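PDB 6MN3: aminoglycoside N(3)-acetyltransferase, AAC(3)-IVa from Escherichia coli, which probably confers resistance to 2-deoxystreptamine antibiotics such as gentamicin and apramycin by transferring an acetyl group from acetyl-CoA to their 3-amino group. Local coordinates for residues D189-R194 / F241-E246; G167-C172 / D184-D189. All coordinates share one frame; numbering follows the deposited sequence.

Interaction 1. Residues D189-R194 / F241-E246; sequences DHCCER and FLHPPE. With ZN (zinc ion), chain D.
Cys191 and His243 meet at a zinc ion, two ligands of a three-cysteine, one-histidine site that Cys249 and Cys252 complete. The site illustrates how a metal can join loops distant in sequence: SG of Cys191 binds the zinc at 2.3 Å and ND1 of His243 at 2.2 Å. The thiolate sulfur lies at the edge of the imidazole, in its plane, and also accepts a hydrogen bond from the backbone N of Glu193, a long second-shell contact that may help stabilise its negative charge. One face of the imidazole is covered by Arg194, whose CG sits over the ring centre, 3.9 Å from the centroid and 13° off the normal, a CH-pi contact. CG reaches this place because it stands anti to the carbonyl carbon (chi1 -60°). Beyond it the chain bends, carrying the guanidinium past Leu242 O to a hydrogen bond from NH2 to Ile240 O, while Pro244 CD lies over one guanidinium face, toward its rim. CB of Glu193 approaches the histidine from the edge, 3.6 Å from CE1. Deeper in, His190 presents one ring face to Leu242 CD2, and its NE2 is hydrogen-bonded to Glu159. A water joins the two loops: it hydrogen-bonds to His190 ND1, accepts from Arg194 N, and donates to Phe241 O at 2.8 Å.

Interaction 2. Residues G167-C172 / D184-D189; sequences GVPRHC and DYLEND
Arg170 lies against Tyr185 so closely that its CB is 3.6 Å from CZ of the phenol, while the backbone carbonyl carbon of Arg170 sits over one ring face, toward the rim. CG of Tyr185 stands between its own backbone N and carbonyl carbon (chi1 52°), on the side from which the ring meets Arg170. The tyrosine hydroxyl donates a hydrogen bond to Glu187 OE1, 3.1 Å from OH and nearly in line with the C-O bond. The same carboxylate oxygen touches Arg170 CG, but the guanidinium passes on: the chain bends at chi2 and chi3, and NH1 ends 3.5 Å from Asp189 OD1, a long and weak salt bridge in which the two side chains cross at about a right angle. OD1 lies in the guanidinium plane, at its edge, and Val168 CG2 lies over one face of the group, toward the rim. Glu187 OE2 stands only 2.9 Å from Asp189 OD1, and the nearby arginine may ease the repulsion between the two carboxylates.

Val168, Arg170, Tyr185 and Glu187 share one face of a two-stranded antiparallel beta hairpin, strands 168-174 and 181-187, whose short segments here run at 138° to each other; Asp189 lies just beyond it. Val168 with Glu187 and Arg170 with Tyr185 are the hydrogen-bonded pairs; Glu187 N to Val168 O measures 2.8 Å. Between them, in the non-hydrogen-bonded pair Pro169 and Leu186, CB of the proline meets CD2 of the leucine at 3.9 Å on the other face. His171 and Asp184 form the next such pair on that side, with His171 CB 3.4 Å from Asp184 OD2. Farther out, Arg182 forms a salt bridge with that OD2, Asp70 takes a hydrogen bond from His171 NE2, and Pro125 touches both Tyr185 and Glu187.

How the interactions relate
The two interactions follow in series along the chain: the hairpin of interaction 2 closes before interaction 1 opens, and Asp189 belongs to both. Their centres are about 16 Å apart, each well away from the centre of the single chain. Strand 181-187 runs out into the loop that carries Cys191 and then leads to helix 197-204, so a local pairing of neighbouring strands gives way to a closure across 46 intervening residues, secured by zinc. Helix 154-161 touches this junction, with Glu159 bonded to both Asn188 and His190. His156, Glu159 and Cys192 have the geometry of a charge-relay triad; if that triad is functional, the loop tied down by zinc at Cys191 also carries its cysteine.

Interaction 1. Residues D189-R194 / F241-E246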
loop_
_atom_site.group_PDB
_atom_site.type_symbol
_atom_site.label_atom_id
_atom_site.label_comp_id
_atom_site.label_asym_id
_atom_site.label_seq_id
_atom_site.Cartn_x
_atom_site.Cartn_y
_atom_site.Cartn_z
ATOM N N ASP A 189 9.549 4.607 10.567
ATOM C CA ASP A 189 8.135 4.824 10.829
ATOM C C ASP A 189 7.917 6.173 11.502
ATOM O O ASP A 189 8.746 6.636 12.289
ATOM C CB ASP A 189 7.558 3.708 11.708
ATOM C CG ASP A 189 6.090 3.445 11.430
ATOM O OD1 ASP A 189 5.671 2.270 11.493
ATOM O OD2 ASP A 189 5.355 4.413 11.143
ATOM N N HIS A 190 6.789 6.795 11.180
ATOM C CA HIS A 190 6.391 8.067 11.770
ATOM C C HIS A 190 4.881 8.205 11.605
ATOM O O HIS A 190 4.188 7.242 11.262
ATOM C CB HIS A 190 7.155 9.234 11.135
ATOM C CG HIS A 190 7.334 9.105 9.654
ATOM N ND1 HIS A 190 6.463 9.667 8.747
ATOM C CD2 HIS A 190 8.288 8.479 8.923
ATOM C CE1 HIS A 190 6.870 9.393 7.520
ATOM N NE2 HIS A 190 7.975 8.673 7.600
ATOM N N CYS A 191 4.368 9.414 11.848
ATOM C CA CYS A 191 2.936 9.651 11.716
ATOM C C CYS A 191 2.458 9.544 10.275
ATOM O O CYS A 191 1.249 9.431 10.046
ATOM C CB CYS A 191 2.577 11.026 12.279
ATOM S SG CYS A 191 3.145 12.406 11.264
ATOM N N CYS A 192 3.373 9.593 9.305
ATOM C CA CYS A 192 3.091 9.463 7.877
ATOM C C CYS A 192 2.176 10.559 7.345
ATOM O O CYS A 192 1.774 10.509 6.176
ATOM C CB CYS A 192 2.495 8.089 7.544
ATOM S SG CYS A 192 3.556 6.688 7.964
ATOM N N GLU A 193 1.836 11.554 8.167
ATOM C CA GLU A 193 0.960 12.627 7.709
ATOM C C GLU A 193 1.621 13.448 6.609
ATOM O O GLU A 193 0.953 13.876 5.661
ATOM C CB GLU A 193 0.571 13.524 8.884
ATOM C CG GLU A 193 -0.533 12.958 9.758
ATOM C CD GLU A 193 -0.659 13.687 11.080
ATOM O OE1 GLU A 193 0.139 13.404 11.998
ATOM O OE2 GLU A 193 -1.554 14.550 11.201
ATOM N N ARG A 194 2.932 13.673 6.715
ATOM C CA ARG A 194 3.657 14.459 5.725
ATOM C C ARG A 194 3.801 13.746 4.390
ATOM O O ARG A 194 4.345 14.339 3.451
ATOM C CB ARG A 194 5.037 14.836 6.264
ATOM C CG ARG A 194 4.993 15.662 7.542
ATOM C CD ARG A 194 5.237 17.134 7.255
ATOM N NE ARG A 194 6.605 17.381 6.810
ATOM C CZ ARG A 194 7.099 18.588 6.555
ATOM N NH1 ARG A 194 6.337 19.663 6.700
ATOM N NH2 ARG A 194 8.356 18.719 6.153
ATOM N N PHE A 241 9.833 14.260 5.126
ATOM C CA PHE A 241 8.622 13.624 5.621
ATOM C C PHE A 241 8.452 13.750 7.130
ATOM O O PHE A 241 7.475 13.223 7.673
ATOM C CB PHE A 241 8.613 12.142 5.231
ATOM C CG PHE A 241 8.469 11.900 3.755
ATOM C CD1 PHE A 241 7.637 12.698 2.985
ATOM C CD2 PHE A 241 9.161 10.871 3.137
ATOM C CE1 PHE A 241 7.500 12.473 1.627
ATOM C CE2 PHE A 241 9.029 10.643 1.781
ATOM C CZ PHE A 241 8.197 11.446 1.024
ATOM N N LEU A 242 9.370 14.424 7.818
ATOM C CA LEU A 242 9.324 14.552 9.269
ATOM C C LEU A 242 8.670 15.870 9.655
ATOM O O LEU A 242 9.047 16.932 9.145
ATOM C CB LEU A 242 10.727 14.474 9.871
ATOM C CG LEU A 242 11.447 13.125 9.833
ATOM C CD1 LEU A 242 12.600 13.127 10.824
ATOM C CD2 LEU A 242 10.482 11.982 10.120
ATOM N N HIS A 243 7.691 15.797 10.551
ATOM C CA HIS A 243 7.109 17.008 11.103
ATOM C C HIS A 243 8.191 17.815 11.815
ATOM O O HIS A 243 9.037 17.238 12.507
ATOM C CB HIS A 243 5.985 16.672 12.085
ATOM C CG HIS A 243 4.622 16.672 11.469
ATOM N ND1 HIS A 243 3.941 15.511 11.174
ATOM C CD2 HIS A 243 3.810 17.690 11.104
ATOM C CE1 HIS A 243 2.768 15.816 10.648
ATOM N NE2 HIS A 243 2.664 17.131 10.594
ATOM N N PRO A 244 8.204 19.137 11.667
ATOM C CA PRO A 244 9.163 19.937 12.416
ATOM C C PRO A 244 8.866 19.856 13.900
ATOM O O PRO A 244 7.723 19.570 14.308
ATOM C CB PRO A 244 8.951 21.355 11.870
ATOM C CG PRO A 244 7.575 21.347 11.313
ATOM C CD PRO A 244 7.361 19.961 10.784
ATOM N N PRO A 245 9.869 20.087 14.750
ATOM C CA PRO A 245 9.617 20.084 16.200
ATOM C C PRO A 245 8.598 21.123 16.638
ATOM O O PRO A 245 8.032 20.992 17.731
ATOM C CB PRO A 245 11.003 20.367 16.800
ATOM C CG PRO A 245 11.973 19.966 15.728
ATOM C CD PRO A 245 11.293 20.287 14.433
ATOM N N GLU A 246 8.347 22.149 15.822
ATOM C CA GLU A 246 7.310 23.124 16.143
ATOM C C GLU A 246 5.939 22.461 16.205
ATOM O O GLU A 246 5.178 22.667 17.158
ATOM C CB GLU A 246 7.319 24.253 15.112
ATOM C CG GLU A 246 6.014 25.033 15.026
ATOM C CD GLU A 246 5.773 25.914 16.238
ATOM O OE1 GLU A 246 5.147 25.443 17.212
ATOM O OE2 GLU A 246 6.214 27.081 16.219
HETATM ZN ZN ZN D . 4.590 13.843 12.416
HETATM O O HOH W 1 4.858 12.369 8.358
#

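Interaction 2. Residues G167-C172 / D184-D189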
loop_
_atom_site.group_PDB
_atom_site.type_symbol
_atom_site.label_atom_id
_atom_site.label_comp_id
_atom_site.label_asym_id
_atom_site.label_seq_id
_atom_site.Cartn_x
_atom_site.Cartn_y
_atom_site.Cartn_z
ATOM N N GLY A 167 15.511 6.108 12.094
ATOM C CA GLY A 167 15.180 4.708 12.261
ATOM C C GLY A 167 14.880 4.354 13.703
ATOM O O GLY A 167 15.792 4.275 14.532
ATOM N N VAL A 168 13.606 4.143 14.018
ATOM C CA VAL A 168 13.181 3.821 15.379
ATOM C C VAL A 168 13.103 2.306 15.528
ATOM O O VAL A 168 12.823 1.599 14.548
ATOM C CB VAL A 168 11.839 4.488 15.718
ATOM C CG1 VAL A 168 11.988 6.001 15.715
ATOM C CG2 VAL A 168 10.762 4.054 14.736
ATOM N N PRO A 169 13.350 1.761 16.721
ATOM C CA PRO A 169 13.345 0.300 16.892
ATOM C C PRO A 169 11.927 -0.241 17.031
ATOM O O PRO A 169 11.173 0.174 17.913
ATOM C CB PRO A 169 14.157 0.092 18.177
ATOM C CG PRO A 169 13.959 1.353 18.946
ATOM C CD PRO A 169 13.817 2.460 17.932
ATOM N N ARG A 170 11.568 -1.164 16.148
ATOM C CA ARG A 170 10.335 -1.935 16.229
ATOM C C ARG A 170 10.700 -3.405 16.436
ATOM O O ARG A 170 11.870 -3.752 16.620
ATOM C CB ARG A 170 9.484 -1.721 14.974
ATOM C CG ARG A 170 9.066 -0.275 14.739
ATOM C CD ARG A 170 7.909 0.122 15.641
ATOM N NE ARG A 170 8.143 1.399 16.312
ATOM C CZ ARG A 170 7.671 2.566 15.885
ATOM N NH1 ARG A 170 6.936 2.623 14.784
ATOM N NH2 ARG A 170 7.934 3.676 16.561
ATOM N N HIS A 171 9.694 -4.275 16.406
ATOM C CA HIS A 171 9.943 -5.698 16.592
ATOM C C HIS A 171 8.768 -6.492 16.042
ATOM O O HIS A 171 7.701 -5.948 15.752
ATOM C CB HIS A 171 10.194 -6.034 18.067
ATOM C CG HIS A 171 8.958 -6.023 18.912
ATOM N ND1 HIS A 171 8.508 -4.891 19.556
ATOM C CD2 HIS A 171 8.080 -7.007 19.222
ATOM C CE1 HIS A 171 7.405 -5.177 20.226
ATOM N NE2 HIS A 171 7.124 -6.454 20.039
ATOM N N CYS A 172 8.988 -7.799 15.905
ATOM C CA CYS A 172 7.965 -8.731 15.453
ATOM C C CYS A 172 8.301 -10.112 16.005
ATOM O O CYS A 172 9.305 -10.297 16.699
ATOM C CB CYS A 172 7.858 -8.740 13.924
ATOM S SG CYS A 172 9.269 -9.484 13.072
ATOM N N ASP A 184 13.753 -7.826 16.502
ATOM C CA ASP A 184 13.739 -6.371 16.463
ATOM C C ASP A 184 14.572 -5.850 15.296
ATOM O O ASP A 184 15.553 -6.471 14.873
ATOM C CB ASP A 184 14.264 -5.793 17.782
ATOM C CG ASP A 184 13.602 -6.417 18.993
ATOM O OD1 ASP A 184 13.571 -7.662 19.084
ATOM O OD2 ASP A 184 13.085 -5.665 19.842
ATOM N N TYR A 185 14.173 -4.688 14.786
ATOM C CA TYR A 185 14.832 -4.055 13.652
ATOM C C TYR A 185 14.749 -2.544 13.832
ATOM O O TYR A 185 14.198 -2.047 14.817
ATOM C CB TYR A 185 14.201 -4.499 12.326
ATOM C CG TYR A 185 12.697 -4.328 12.281
ATOM C CD1 TYR A 185 12.126 -3.198 11.713
ATOM C CD2 TYR A 185 11.849 -5.295 12.810
ATOM C CE1 TYR A 185 10.753 -3.035 11.672
ATOM C CE2 TYR A 185 10.476 -5.139 12.775
ATOM C CZ TYR A 185 9.935 -4.006 12.205
ATOM O OH TYR A 185 8.569 -3.841 12.163
ATOM N N LEU A 186 15.304 -1.808 12.872
ATOM C CA LEU A 186 15.250 -0.349 12.867
ATOM C C LEU A 186 14.424 0.083 11.663
ATOM O O LEU A 186 14.879 -0.030 10.520
ATOM C CB LEU A 186 16.654 0.251 12.830
ATOM C CG LEU A 186 17.512 -0.007 14.071
ATOM C CD1 LEU A 186 18.898 0.592 13.902
ATOM C CD2 LEU A 186 16.834 0.538 15.322
ATOM N N GLU A 187 13.216 0.574 11.921
ATOM C CA GLU A 187 12.268 0.928 10.876
ATOM C C GLU A 187 12.156 2.440 10.739
ATOM O O GLU A 187 12.391 3.188 11.692
ATOM C CB GLU A 187 10.886 0.336 11.170
ATOM C CG GLU A 187 9.928 0.352 9.989
ATOM C CD GLU A 187 8.497 0.066 10.396
ATOM O OE1 GLU A 187 8.280 -0.880 11.181
ATOM O OE2 GLU A 187 7.592 0.791 9.934
ATOM N N ASN A 188 11.792 2.880 9.538
ATOM C CA ASN A 188 11.552 4.294 9.260
ATOM C C ASN A 188 10.052 4.579 9.336
ATOM O O ASN A 188 9.363 4.766 8.332
ATOM C CB ASN A 188 12.128 4.665 7.898
ATOM C CG ASN A 188 11.756 3.667 6.820
ATOM O OD1 ASN A 188 12.107 2.490 6.902
ATOM N ND2 ASN A 188 11.036 4.131 5.805
ATOM N N ASP A 189 9.549 4.607 10.567
ATOM C CA ASP A 189 8.135 4.824 10.829
ATOM C C ASP A 189 7.917 6.173 11.502
ATOM O O ASP A 189 8.746 6.636 12.289
ATOM C CB ASP A 189 7.558 3.708 11.708
ATOM C CG ASP A 189 6.090 3.445 11.430
ATOM O OD1 ASP A 189 5.671 2.270 11.493
ATOM O OD2 ASP A 189 5.355 4.413 11.143
#